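Local coordinates for tyrosine-protein phosphatase non-receptor type 18 (Homo sapiens, PDB 2OC3) that hydrolyses phosphotyrosine in proteins to tyrosine and phosphate, acting among others on autophosphorylated tyrosine kinases, at residues D47-T52 against Y72-V77; Y90-F95 against A107-L112; N94-V99 against R272-A277; L103-T108 against L229-S234; L243-Y248 against D266-M271. All blocks are in the same frame, centred on the assembly; numbering follows the deposited sequence. Where two conformers were deposited one is given.

All five contacts belong to the catalytic phosphatase domain. Contacts 2 and 4, their centres about 8 Å apart, share strand 103-108, which lies between 93-97 and 229-232. Contact 3 packs the loop after helix 264-272 on 93-97, an edge strand of the mixed sheet. Contact 5 joins that helix to helix 238-254, its centre about 8 Å from that of contact 3 and about 18 Å from that of contact 1. Contact 1 lies nearer the surface and touches contacts 2, 3 and 4. Contact 1 precedes contact 2 in the chain, contacts 3 and 4 span over 100 residues, and contact 5 is local. Contact 4 holds the predicted catalytic Cys233; contacts 2 and 3 lie close to its loop.

Contact 1. Residues D47-T52 against Y72-V77; sequences DGVCST and YDQTRV
Ser51 meets Asp73 and Gln74 where the loop after helix 29-47 touches the start of the DxxRVxL motif of classical tyrosine phosphatases, which opens at Asp73. The tight part is a polar knot round Ser51. Its OG sits between the backbone N and the carbonyl carbon (chi1 60°), and from there donates to Asp73 OD2 at 2.6 Å, using the anti lone pair of that oxygen. The same OG accepts from Gln74 NE2, which has its partner close to the amide plane. The other end of this amide, Gln74 OE1, takes the N-H of Ser51 at 3.1 Å. A fourth bond runs from Asp73 N to Ser51 O, and it is nearly straight at 168°. Asp73 reaches further, to the N-H groups of Val53 and Ala54, and so ties the start of helix 53-56 to the knot. The solvent side is looser. There the exposed Val49 lays CG1 against Gln74, crossing it obliquely. Deeper in, Tyr72 is buried, with Thr52 CG2 at its ring edge and Trp44 packed edge-to-face with it. Cys50 SG makes a sulfur-aromatic contact with this ring, approaching obliquely, 3.5 Å from Tyr72 CE1.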
# COMPACT_ATOMS: atom_id res chain seq x y z
N ASP A 47 -2.05 -0.16 24.97
CA ASP A 47 -1.10 0.45 25.93
C ASP A 47 -0.04 1.36 25.34
O ASP A 47 0.65 2.07 26.07
CB ASP A 47 -0.34 -0.65 26.64
CG ASP A 47 -1.22 -1.45 27.58
OD1 ASP A 47 -2.33 -1.00 27.95
OD2 ASP A 47 -0.75 -2.53 27.95
N GLY A 48 0.09 1.34 24.03
CA GLY A 48 1.09 2.14 23.33
C GLY A 48 0.57 3.51 22.92
O GLY A 48 -0.55 3.89 23.19
N VAL A 49 1.45 4.25 22.25
CA VAL A 49 1.08 5.57 21.73
C VAL A 49 0.32 5.30 20.43
O VAL A 49 0.92 5.06 19.36
CB VAL A 49 2.29 6.46 21.53
CG1 VAL A 49 1.87 7.86 21.00
CG2 VAL A 49 3.10 6.59 22.88
N CYS A 50 -1.00 5.32 20.52
CA CYS A 50 -1.88 4.89 19.45
C CYS A 50 -3.20 5.58 19.59
O CYS A 50 -3.90 5.44 20.61
CB CYS A 50 -2.06 3.39 19.48
SG CYS A 50 -3.19 2.80 18.19
N SER A 51 -3.53 6.43 18.61
CA SER A 51 -4.82 7.13 18.62
C SER A 51 -5.36 7.37 17.21
O SER A 51 -4.65 7.21 16.24
CB SER A 51 -4.71 8.45 19.39
OG SER A 51 -3.75 9.33 18.84
N THR A 52 -6.65 7.68 17.13
CA THR A 52 -7.36 7.87 15.87
C THR A 52 -8.24 9.15 15.93
O THR A 52 -9.37 9.17 15.40
CB THR A 52 -8.19 6.62 15.52
OG1 THR A 52 -9.09 6.33 16.60
CG2 THR A 52 -7.28 5.41 15.29
N TYR A 72 -3.82 5.74 12.11
CA TYR A 72 -3.28 6.13 13.42
C TYR A 72 -2.72 7.52 13.29
O TYR A 72 -2.05 7.85 12.32
CB TYR A 72 -2.14 5.20 13.81
CG TYR A 72 -2.57 3.75 13.99
CD1 TYR A 72 -3.76 3.46 14.64
CD2 TYR A 72 -1.78 2.67 13.54
CE1 TYR A 72 -4.18 2.16 14.85
CE2 TYR A 72 -2.22 1.34 13.77
CZ TYR A 72 -3.41 1.12 14.44
OH TYR A 72 -3.95 -0.17 14.68
N ASP A 73 -3.02 8.37 14.25
CA ASP A 73 -2.49 9.75 14.22
C ASP A 73 -0.97 9.81 14.13
O ASP A 73 -0.42 10.75 13.59
CB ASP A 73 -2.90 10.47 15.51
CG ASP A 73 -4.42 10.65 15.65
OD1 ASP A 73 -5.08 11.09 14.67
OD2 ASP A 73 -4.97 10.39 16.76
N GLN A 74 -0.31 8.85 14.75
CA GLN A 74 1.14 8.92 14.94
C GLN A 74 1.95 8.90 13.64
O GLN A 74 3.10 9.36 13.60
CB GLN A 74 1.60 7.77 15.83
CG GLN A 74 1.15 7.88 17.29
CD GLN A 74 -0.32 7.79 17.50
OE1 GLN A 74 -1.05 7.03 16.85
NE2 GLN A 74 -0.80 8.58 18.52
N THR A 75 1.38 8.31 12.60
CA THR A 75 2.04 8.08 11.32
C THR A 75 1.13 8.57 10.17
O THR A 75 1.43 8.28 9.01
CB THR A 75 2.30 6.57 11.12
OG1 THR A 75 1.04 5.90 11.21
CG2 THR A 75 3.30 6.02 12.15
N ARG A 76 0.04 9.29 10.44
CA ARG A 76 -0.87 9.65 9.36
C ARG A 76 -0.23 10.60 8.37
O ARG A 76 0.63 11.41 8.70
CB ARG A 76 -2.20 10.25 9.85
CG ARG A 76 -2.12 11.63 10.41
CD ARG A 76 -3.51 12.10 10.83
NE ARG A 76 -3.54 13.51 11.22
CZ ARG A 76 -4.01 14.52 10.49
NH1 ARG A 76 -4.01 15.76 11.01
NH2 ARG A 76 -4.50 14.35 9.26
N VAL A 77 -0.69 10.53 7.12
CA VAL A 77 -0.25 11.45 6.07
C VAL A 77 -0.96 12.77 6.28
O VAL A 77 -2.18 12.83 6.25
CB VAL A 77 -0.63 10.86 4.69
CG1 VAL A 77 -0.34 11.91 3.60
CG2 VAL A 77 0.14 9.60 4.41

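Contact 2. Residues Y90-F95 against A107-L112; sequences YINGNF and ATQGPL
Asn92 and Gln109 lay their amides one on the other, with the planes only 19° apart, while the two side chains cross at about a right angle. Asn92 CB lies 3.6 Å from Gln109 OE1. Asn92 CG is anti to its backbone N (chi1 -167°), and the extended Gln109 chain brings its amide alongside. The polar ends are held elsewhere: Asn92 OD1 by Arg275, Asn92 ND2 by Val69 O, Gln109 NE2 by Lys63 O and Gln109 OE1 by Arg65 N. Asn92 O takes two donors. Thr108 OG1, turned anti to its own backbone N, comes from above the carbonyl plane at 2.7 Å. Gln109 N comes nearly along the C=O axis, with a longer bond of 3.3 Å. Asn92 is the centre of an inverse gamma turn, where the chain bends a corner from strand 90-91 into strand 93-97. Beyond it the antiparallel hairpin of strands 93-97 and 103-108 begins. Gly93 pairs with Thr108 at a non-hydrogen-bonded position, and a beta carbon on this glycine would clash with Thr108 OG1. Asn94 and Ala107 form the hydrogen-bonded pair, with Asn94 N to Ala107 O at 2.9 Å and a matching return bond. The chemistry implies that the corner is fixed by polar groups: a doubly gripped carbonyl and two amides pinned at their ends, close to the probable substrate-binding loop.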
# COMPACT_ATOMS: atom_id res chain seq x y z
N TYR A 90 -6.52 16.08 5.81
CA TYR A 90 -6.87 14.71 6.14
C TYR A 90 -7.00 13.79 4.91
O TYR A 90 -7.68 14.09 3.94
CB TYR A 90 -8.15 14.62 6.96
CG TYR A 90 -8.46 13.21 7.32
CD1 TYR A 90 -7.84 12.58 8.40
CD2 TYR A 90 -9.30 12.46 6.53
CE1 TYR A 90 -8.09 11.27 8.74
CE2 TYR A 90 -9.60 11.10 6.90
CZ TYR A 90 -8.98 10.52 7.99
OH TYR A 90 -9.18 9.22 8.40
N ILE A 91 -6.33 12.65 5.01
CA ILE A 91 -6.59 11.49 4.13
C ILE A 91 -6.45 10.23 4.96
O ILE A 91 -5.66 10.15 5.90
CB ILE A 91 -5.65 11.46 2.88
CG1 ILE A 91 -6.15 10.39 1.88
CG2 ILE A 91 -4.22 11.22 3.26
CD1 ILE A 91 -5.62 10.55 0.46
N ASN A 92 -7.25 9.22 4.63
CA ASN A 92 -7.10 7.94 5.29
C ASN A 92 -5.89 7.23 4.72
O ASN A 92 -5.96 6.51 3.71
CB ASN A 92 -8.37 7.09 5.19
CG ASN A 92 -8.34 5.91 6.12
OD1 ASN A 92 -7.33 5.22 6.22
ND2 ASN A 92 -9.46 5.65 6.80
N GLY A 93 -4.73 7.49 5.33
CA GLY A 93 -3.47 6.92 4.89
C GLY A 93 -2.40 7.14 5.93
O GLY A 93 -2.47 8.07 6.74
N ASN A 94 -1.41 6.26 5.91
CA ASN A 94 -0.29 6.29 6.86
C ASN A 94 1.02 6.04 6.15
O ASN A 94 1.09 5.26 5.20
CB ASN A 94 -0.43 5.21 7.95
CG ASN A 94 -1.61 5.46 8.84
OD1 ASN A 94 -2.71 4.98 8.58
ND2 ASN A 94 -1.40 6.22 9.91
N PHE A 95 2.08 6.69 6.62
CA PHE A 95 3.43 6.36 6.20
C PHE A 95 3.89 5.09 6.87
O PHE A 95 3.58 4.86 8.06
CB PHE A 95 4.39 7.50 6.57
CG PHE A 95 4.24 8.72 5.71
CD1 PHE A 95 4.70 8.72 4.42
CD2 PHE A 95 3.67 9.91 6.19
CE1 PHE A 95 4.62 9.86 3.61
CE2 PHE A 95 3.57 11.05 5.32
CZ PHE A 95 4.04 10.99 4.07
N ALA A 107 0.67 3.89 2.69
CA ALA A 107 -0.41 2.88 2.66
C ALA A 107 -1.71 3.62 2.84
O ALA A 107 -1.93 4.29 3.83
CB ALA A 107 -0.21 1.88 3.81
N THR A 108 -2.59 3.55 1.86
CA THR A 108 -3.82 4.32 1.90
C THR A 108 -5.00 3.49 1.40
O THR A 108 -4.81 2.36 0.91
CB THR A 108 -3.63 5.68 1.13
OG1 THR A 108 -4.73 6.60 1.33
CG2 THR A 108 -3.46 5.47 -0.39
N GLN A 109 -6.21 4.02 1.57
CA GLN A 109 -7.40 3.30 1.10
C GLN A 109 -7.66 3.57 -0.39
O GLN A 109 -7.17 4.52 -0.99
CB GLN A 109 -8.61 3.76 1.92
CG GLN A 109 -9.10 5.15 1.62
CD GLN A 109 -10.30 5.59 2.44
OE1 GLN A 109 -10.67 4.98 3.45
NE2 GLN A 109 -10.87 6.71 2.01
N GLY A 110 -8.54 2.77 -0.98
CA GLY A 110 -9.02 3.06 -2.34
C GLY A 110 -9.91 4.29 -2.25
O GLY A 110 -10.86 4.32 -1.46
N PRO A 111 -9.60 5.34 -3.05
CA PRO A 111 -10.35 6.57 -2.89
C PRO A 111 -11.85 6.46 -3.19
O PRO A 111 -12.28 5.60 -4.00
CB PRO A 111 -9.65 7.52 -3.85
CG PRO A 111 -8.97 6.67 -4.80
CD PRO A 111 -8.55 5.46 -4.06
N LEU A 112 -12.62 7.31 -2.51
CA LEU A 112 -14.06 7.44 -2.72
C LEU A 112 -14.31 8.54 -3.74
O LEU A 112 -13.41 9.33 -4.04
CB LEU A 112 -14.68 7.86 -1.37
CG LEU A 112 -14.55 6.83 -0.25
CD1 LEU A 112 -14.70 7.52 1.11
CD2 LEU A 112 -15.60 5.77 -0.36

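Contact 3. Residues N94-V99 against R272-A277; sequences NFIRGV and RKQRPA
Gln274 and Arg275 reach strand 93-97 through hydrogen bonds, bridging waters, a flat-group stack and some apolar contact. Two direct hydrogen bonds cross. Arg275 NH1 donates to Asn94 OD1 at 2.8 Å, with this oxygen at the edge of the guanidinium and near its plane. Gln274 CG is anti to its carbonyl carbon (chi1 -63°), and the extended chain beyond it carries the amide to the strand. Gln274 OE1 accepts the backbone N-H of Arg97 at 2.9 Å, in an almost straight bond (172°). Two waters extend this grip. One donates to both Phe95 O and Gln274 OE1; the other links Gln274 NE2 to Arg97 O. OE1 is thus held by a backbone N-H and a water, while NE2 also bonds to Lys270 O. The stack is less certain, since Arg97 was modelled in two conformers. In the one described, the guanidinium lies flat on the Gln274 amide, the planes 5° apart, with OE1 over its centre. The apolar part is small: Ile96 CD1 lies 4.0 Å from Arg275 CB, and Ile96 CG2 packs beside the Gln274 amide. An alanine in place of Gln274 would probably leave the Arg97 N-H without its acceptor and both waters without their second partner. Arg275 also holds the probable substrate-binding loop, through NE to Gly236 O and NH2 to Ala235 O. Residues 273-277 follow helix 264-272 and join it to 93-97, an edge strand of the sheet, with Thr75 next to strand 76-78 bonded to both Gln274 O and Asn94, and strand 103-108 touching Arg275 through Ala107.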
# COMPACT_ATOMS: atom_id res chain seq x y z
N ASN A 94 -1.41 6.26 5.91
CA ASN A 94 -0.29 6.29 6.86
C ASN A 94 1.02 6.04 6.15
O ASN A 94 1.09 5.26 5.20
CB ASN A 94 -0.43 5.21 7.95
CG ASN A 94 -1.61 5.46 8.84
OD1 ASN A 94 -2.71 4.98 8.58
ND2 ASN A 94 -1.40 6.22 9.91
N PHE A 95 2.08 6.69 6.62
CA PHE A 95 3.43 6.36 6.20
C PHE A 95 3.89 5.09 6.87
O PHE A 95 3.58 4.86 8.06
CB PHE A 95 4.39 7.50 6.57
CG PHE A 95 4.24 8.72 5.71
CD1 PHE A 95 4.70 8.72 4.42
CD2 PHE A 95 3.67 9.91 6.19
CE1 PHE A 95 4.62 9.86 3.61
CE2 PHE A 95 3.57 11.05 5.32
CZ PHE A 95 4.04 10.99 4.07
N ILE A 96 4.70 4.32 6.14
CA ILE A 96 5.39 3.14 6.63
C ILE A 96 6.89 3.31 6.31
O ILE A 96 7.26 3.69 5.20
CB ILE A 96 4.84 1.83 6.04
CG1 ILE A 96 3.34 1.68 6.38
CG2 ILE A 96 5.65 0.64 6.59
CD1 ILE A 96 2.67 0.38 5.78
N ARG A 97 7.72 3.09 7.34
CA ARG A 97 9.17 3.18 7.20
C ARG A 97 9.75 2.00 6.41
O ARG A 97 9.27 0.88 6.52
CB ARG A 97 9.80 3.15 8.58
CG ARG A 97 9.53 4.36 9.41
CD ARG A 97 10.24 4.30 10.74
NE ARG A 97 9.55 3.41 11.67
CZ ARG A 97 8.52 3.75 12.45
NH1 ARG A 97 8.01 4.98 12.43
NH2 ARG A 97 7.98 2.85 13.24
N GLY A 98 10.76 2.29 5.61
CA GLY A 98 11.46 1.28 4.84
C GLY A 98 12.76 0.85 5.48
O GLY A 98 13.08 1.17 6.64
N VAL A 99 13.52 0.10 4.69
CA VAL A 99 14.72 -0.57 5.24
C VAL A 99 15.77 0.44 5.68
O VAL A 99 16.59 0.11 6.53
CB VAL A 99 15.32 -1.57 4.24
CG1 VAL A 99 14.30 -2.67 3.95
CG2 VAL A 99 15.80 -0.88 3.01
N ARG A 272 2.26 -3.30 11.50
CA ARG A 272 0.97 -3.13 12.21
C ARG A 272 0.91 -1.90 13.15
O ARG A 272 -0.20 -1.43 13.50
CB ARG A 272 0.67 -4.36 13.06
CG ARG A 272 0.14 -5.50 12.29
CD ARG A 272 -1.36 -5.41 12.14
NE ARG A 272 -1.90 -6.68 11.69
CZ ARG A 272 -2.71 -7.47 12.37
NH1 ARG A 272 -3.11 -7.20 13.62
NH2 ARG A 272 -3.13 -8.56 11.79
N LYS A 273 2.06 -1.41 13.61
CA LYS A 273 2.15 -0.24 14.47
C LYS A 273 2.18 1.05 13.66
O LYS A 273 2.25 2.11 14.24
CB LYS A 273 3.37 -0.32 15.38
CG LYS A 273 3.25 -1.52 16.31
CD LYS A 273 4.40 -1.66 17.29
CE LYS A 273 4.24 -2.93 18.13
NZ LYS A 273 5.42 -3.12 19.02
N GLN A 274 2.15 0.94 12.32
CA GLN A 274 2.20 2.10 11.43
C GLN A 274 0.97 2.30 10.54
O GLN A 274 0.52 3.41 10.30
CB GLN A 274 3.44 2.00 10.54
CG GLN A 274 4.74 2.05 11.39
CD GLN A 274 5.96 1.77 10.55
OE1 GLN A 274 6.47 2.67 9.92
NE2 GLN A 274 6.41 0.54 10.53
N ARG A 275 0.37 1.18 10.10
CA ARG A 275 -0.91 1.16 9.37
C ARG A 275 -1.80 0.10 10.01
O ARG A 275 -1.38 -1.03 10.20
CB ARG A 275 -0.67 0.83 7.92
CG ARG A 275 -1.93 0.78 7.03
CD ARG A 275 -2.53 2.14 6.75
NE ARG A 275 -3.84 2.01 6.09
CZ ARG A 275 -4.77 2.97 6.04
NH1 ARG A 275 -4.64 4.12 6.68
NH2 ARG A 275 -5.90 2.75 5.38
N PRO A 276 -3.04 0.47 10.39
CA PRO A 276 -3.93 -0.49 11.03
C PRO A 276 -4.09 -1.77 10.19
O PRO A 276 -4.23 -1.68 8.98
CB PRO A 276 -5.27 0.26 11.08
CG PRO A 276 -5.00 1.63 10.81
CD PRO A 276 -3.64 1.81 10.25
N ALA A 277 -4.03 -2.90 10.88
CA ALA A 277 -4.31 -4.21 10.30
C ALA A 277 -3.45 -4.58 9.11
O ALA A 277 -3.85 -5.40 8.26
CB ALA A 277 -5.79 -4.30 9.92
O HOH W 1 5.75 5.39 9.84
O HOH W 2 8.53 -0.49 8.84

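Contact 4. Residues L103-T108 against L229-S234; sequences LAYIAT and LCVHCS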
# COMPACT_ATOMS: atom_id res chain seq x y z
N LEU A 103 10.72 7.30 5.07
CA LEU A 103 9.30 7.06 4.78
C LEU A 103 9.13 6.49 3.36
O LEU A 103 8.95 7.23 2.39
CB LEU A 103 8.52 8.35 4.95
CG LEU A 103 8.65 9.01 6.32
CD1 LEU A 103 7.92 10.37 6.31
CD2 LEU A 103 8.12 8.09 7.40
N ALA A 104 9.18 5.17 3.28
CA ALA A 104 9.34 4.46 2.03
C ALA A 104 8.02 4.07 1.37
O ALA A 104 7.99 3.85 0.15
CB ALA A 104 10.20 3.22 2.25
N TYR A 105 6.95 3.99 2.15
CA TYR A 105 5.62 3.66 1.64
C TYR A 105 4.61 4.61 2.18
O TYR A 105 4.65 5.04 3.34
CB TYR A 105 5.21 2.25 2.07
CG TYR A 105 6.30 1.22 1.88
CD1 TYR A 105 6.54 0.66 0.64
CD2 TYR A 105 7.14 0.88 2.93
CE1 TYR A 105 7.58 -0.23 0.45
CE2 TYR A 105 8.19 -0.03 2.77
CZ TYR A 105 8.42 -0.57 1.52
OH TYR A 105 9.51 -1.44 1.39
N ILE A 106 3.58 4.85 1.36
CA ILE A 106 2.33 5.44 1.84
C ILE A 106 1.28 4.39 1.62
O ILE A 106 1.10 3.98 0.46
CB ILE A 106 1.92 6.70 1.08
CG1 ILE A 106 2.93 7.79 1.38
CG2 ILE A 106 0.47 7.10 1.54
CD1 ILE A 106 2.77 9.06 0.61
N ALA A 107 0.67 3.89 2.69
CA ALA A 107 -0.41 2.88 2.66
C ALA A 107 -1.71 3.62 2.84
O ALA A 107 -1.93 4.29 3.83
CB ALA A 107 -0.21 1.88 3.81
N THR A 108 -2.59 3.55 1.86
CA THR A 108 -3.82 4.32 1.90
C THR A 108 -5.00 3.49 1.40
O THR A 108 -4.81 2.36 0.91
CB THR A 108 -3.63 5.68 1.13
OG1 THR A 108 -4.73 6.60 1.33
CG2 THR A 108 -3.46 5.47 -0.39
N LEU A 229 6.64 4.85 -2.38
CA LEU A 229 5.68 4.08 -3.17
C LEU A 229 4.32 4.33 -2.56
O LEU A 229 4.18 4.32 -1.34
CB LEU A 229 5.99 2.59 -3.14
CG LEU A 229 7.30 2.10 -3.75
CD1 LEU A 229 7.48 0.63 -3.48
CD2 LEU A 229 7.29 2.31 -5.24
N CYS A 230 3.30 4.50 -3.39
CA CYS A 230 1.91 4.64 -2.93
C CYS A 230 1.24 3.28 -3.12
O CYS A 230 1.13 2.79 -4.24
CB CYS A 230 1.20 5.69 -3.73
SG CYS A 230 -0.54 5.88 -3.17
N VAL A 231 0.82 2.65 -2.03
CA VAL A 231 0.28 1.28 -2.04
C VAL A 231 -1.12 1.33 -1.48
O VAL A 231 -1.34 1.91 -0.41
CB VAL A 231 1.17 0.29 -1.26
CG1 VAL A 231 0.67 -1.15 -1.46
CG2 VAL A 231 2.69 0.41 -1.67
N HIS A 232 -2.07 0.71 -2.15
CA HIS A 232 -3.43 0.71 -1.63
C HIS A 232 -4.19 -0.51 -2.09
O HIS A 232 -3.82 -1.14 -3.05
CB HIS A 232 -4.21 1.97 -2.00
CG HIS A 232 -4.69 2.00 -3.43
ND1 HIS A 232 -5.93 1.53 -3.83
CD2 HIS A 232 -4.11 2.52 -4.54
CE1 HIS A 232 -6.06 1.73 -5.13
NE2 HIS A 232 -4.98 2.35 -5.58
N CYS A 233 -5.24 -0.84 -1.34
CA CYS A 233 -6.21 -1.83 -1.73
C CYS A 233 -7.55 -1.14 -1.53
O CYS A 233 -7.69 0.01 -1.97
CB CYS A 233 -5.97 -3.14 -1.03
SG CYS A 233 -5.85 -3.11 0.77
N SER A 234 -8.56 -1.83 -1.01
CA SER A 234 -9.79 -1.12 -0.69
C SER A 234 -9.66 -0.41 0.67
O SER A 234 -9.80 0.80 0.73
CB SER A 234 -10.98 -2.06 -0.73
OG SER A 234 -12.20 -1.40 -0.48
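Tyr105 and Leu229 point the same way, side by side, from neighbouring strands. Ala104 CB lies over one face of the Tyr105 ring, offset toward the rim. Leu229 CD1 and Val231 CG2 approach the ring obliquely, the first at 4.0 Å from Tyr105 CE1. The phenol OH is bonded to Asp247. His232 is the second flat group. Its CG lies between the backbone N and the carbonyl carbon (chi1 76°), which turns the ring toward Cys233 O. Its ND1 donates in the ring plane to a lone pair of Cys233 O, at 3.0 Å, and NE2 is bonded to Tyr148 OH. The ring is thus fixed at two corners. His232 CB comes 3.0 Å from Thr108 O. This buried carbonyl oxygen has no hydrogen-bond partner in the model. Thr108 CG2 packs on the same CB and on Cys230 SG.

The strands themselves are parallel. Leu229 N bonds to Ala104 O, Ile106 N to Leu229 O, Val231 N to Ile106 O at 2.8 Å, and Thr108 N to Val231 O at 3.1 Å. Strand 229-232 leads straight into Cys233, the predicted phosphocysteine nucleophile, at the start of the phosphate-binding P-loop. Strand 103-108 has strand 93-97 on its other side, where Ala104 and Tyr105 both face Ile96 in a classic beta bulge. Strand 229-232 is flanked in turn by strand 130-133. Helix 238-254 packs on the face bearing Tyr105, Ala107 and Val231, touching these through Tyr248 and Thr240.

Contact 5. Residues L243-Y248 against D266-M271; sequences LCTVDY and DVVLKM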
# COMPACT_ATOMS: atom_id res chain seq x y z
N LEU A 243 1.92 -6.39 0.27
CA LEU A 243 2.80 -5.78 -0.72
C LEU A 243 3.95 -5.02 -0.09
O LEU A 243 5.10 -5.13 -0.55
CB LEU A 243 2.05 -4.83 -1.65
CG LEU A 243 1.17 -5.49 -2.71
CD1 LEU A 243 0.43 -4.48 -3.52
CD2 LEU A 243 1.97 -6.39 -3.67
N CYS A 244 3.67 -4.22 0.94
CA CYS A 244 4.73 -3.42 1.57
C CYS A 244 5.75 -4.34 2.22
O CYS A 244 6.98 -4.08 2.16
CB CYS A 244 4.19 -2.45 2.61
SG CYS A 244 3.18 -1.10 1.87
N THR A 245 5.29 -5.42 2.83
CA THR A 245 6.21 -6.33 3.51
C THR A 245 7.08 -7.08 2.49
O THR A 245 8.29 -7.26 2.71
CB THR A 245 5.47 -7.34 4.41
OG1 THR A 245 4.70 -6.62 5.38
CG2 THR A 245 6.47 -8.25 5.12
N VAL A 246 6.48 -7.51 1.38
CA VAL A 246 7.25 -8.22 0.37
C VAL A 246 8.35 -7.30 -0.17
O VAL A 246 9.52 -7.69 -0.34
CB VAL A 246 6.32 -8.71 -0.77
CG1 VAL A 246 7.14 -9.19 -2.01
CG2 VAL A 246 5.37 -9.78 -0.26
N ASP A 247 8.00 -6.05 -0.43
CA ASP A 247 8.99 -5.12 -0.94
C ASP A 247 10.05 -4.84 0.09
O ASP A 247 11.23 -4.76 -0.28
CB ASP A 247 8.38 -3.78 -1.34
CG ASP A 247 9.42 -2.83 -1.87
OD1 ASP A 247 9.81 -3.00 -3.04
OD2 ASP A 247 9.85 -1.93 -1.13
N TYR A 248 9.67 -4.61 1.34
CA TYR A 248 10.65 -4.39 2.43
C TYR A 248 11.67 -5.55 2.49
O TYR A 248 12.90 -5.33 2.53
CB TYR A 248 9.89 -4.22 3.74
CG TYR A 248 10.73 -3.86 4.95
CD1 TYR A 248 10.75 -2.56 5.44
CD2 TYR A 248 11.40 -4.85 5.67
CE1 TYR A 248 11.48 -2.23 6.58
CE2 TYR A 248 12.13 -4.53 6.80
CZ TYR A 248 12.17 -3.22 7.23
OH TYR A 248 12.87 -2.86 8.38
N ASP A 266 8.70 -10.02 13.18
CA ASP A 266 9.04 -8.69 13.66
C ASP A 266 8.72 -7.62 12.61
O ASP A 266 8.30 -6.52 12.95
CB ASP A 266 10.53 -8.61 14.01
CG ASP A 266 10.90 -9.40 15.25
OD1 ASP A 266 10.00 -9.79 16.04
OD2 ASP A 266 12.12 -9.61 15.46
N VAL A 267 8.90 -7.96 11.33
CA VAL A 267 8.61 -7.01 10.24
C VAL A 267 7.11 -6.71 10.20
O VAL A 267 6.71 -5.54 10.17
CB VAL A 267 9.08 -7.53 8.86
CG1 VAL A 267 8.62 -6.59 7.74
CG2 VAL A 267 10.62 -7.73 8.86
N VAL A 268 6.29 -7.76 10.23
CA VAL A 268 4.85 -7.57 10.17
C VAL A 268 4.33 -6.83 11.42
O VAL A 268 3.53 -5.91 11.31
CB VAL A 268 4.13 -8.90 9.98
CG1 VAL A 268 2.59 -8.71 10.08
CG2 VAL A 268 4.54 -9.52 8.60
N LEU A 269 4.84 -7.21 12.60
CA LEU A 269 4.41 -6.51 13.81
C LEU A 269 4.74 -5.03 13.71
O LEU A 269 3.92 -4.17 14.06
CB LEU A 269 5.07 -7.09 15.07
CG LEU A 269 4.60 -6.53 16.41
CD1 LEU A 269 3.07 -6.55 16.52
CD2 LEU A 269 5.29 -7.35 17.52
N LYS A 270 5.93 -4.72 13.26
CA LYS A 270 6.30 -3.30 13.09
C LYS A 270 5.39 -2.54 12.11
O LYS A 270 5.04 -1.40 12.35
CB LYS A 270 7.78 -3.17 12.69
CG LYS A 270 8.79 -3.50 13.78
CD LYS A 270 10.19 -2.95 13.46
N MET A 271 5.00 -3.19 11.01
CA MET A 271 4.08 -2.65 10.02
C MET A 271 2.71 -2.34 10.67
O MET A 271 2.08 -1.30 10.43
CB MET A 271 3.91 -3.67 8.89
CG MET A 271 5.19 -3.91 8.03
SD MET A 271 5.09 -3.13 6.41
CE MET A 271 3.42 -3.62 6.05
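Thr245, Tyr248 and Val267 carry an apolar helix-helix contact between helix 238-254, whose first residues belong to the probable phosphate-binding loop, and helix 264-272. The short segments run 132° apart, with their axes 10.5 Å from each other at closest approach. No hydrogen bond crosses. Val267 CG1 is set between two partners. It lies 3.8 Å from Thr245 CG2 and 3.9 Å from Tyr248 CD2, approaching the tyrosine ring obliquely. Thr245 CG2 is anti to its backbone N (chi1 -59° for OG1), and also meets Val268 CG2 at 4.2 Å. Met271 bends at chi2 and chi3, and in the conformer described its CE packs on Cys244 CB. A second conformer was modelled, so this is doubtful, as is the short approach of its methyl to Thr245 OG1. The hydroxyl has its polar partner within its own helix, Gly241 O. Leu288 of helix 282-296 touches both Thr245 and Val268, so a third helix meets the pair. An alanine in place of Thr245 would probably open a gap beside Val267 and Val268, where CG2 had filled the space, and leave Gly241 O without the hydroxyl. The direct contact is therefore apolar, made mainly by methyls and the Tyr248 ring. The one threonine hydroxyl in the interface is satisfied inside its helix and adds no polar bond between the two.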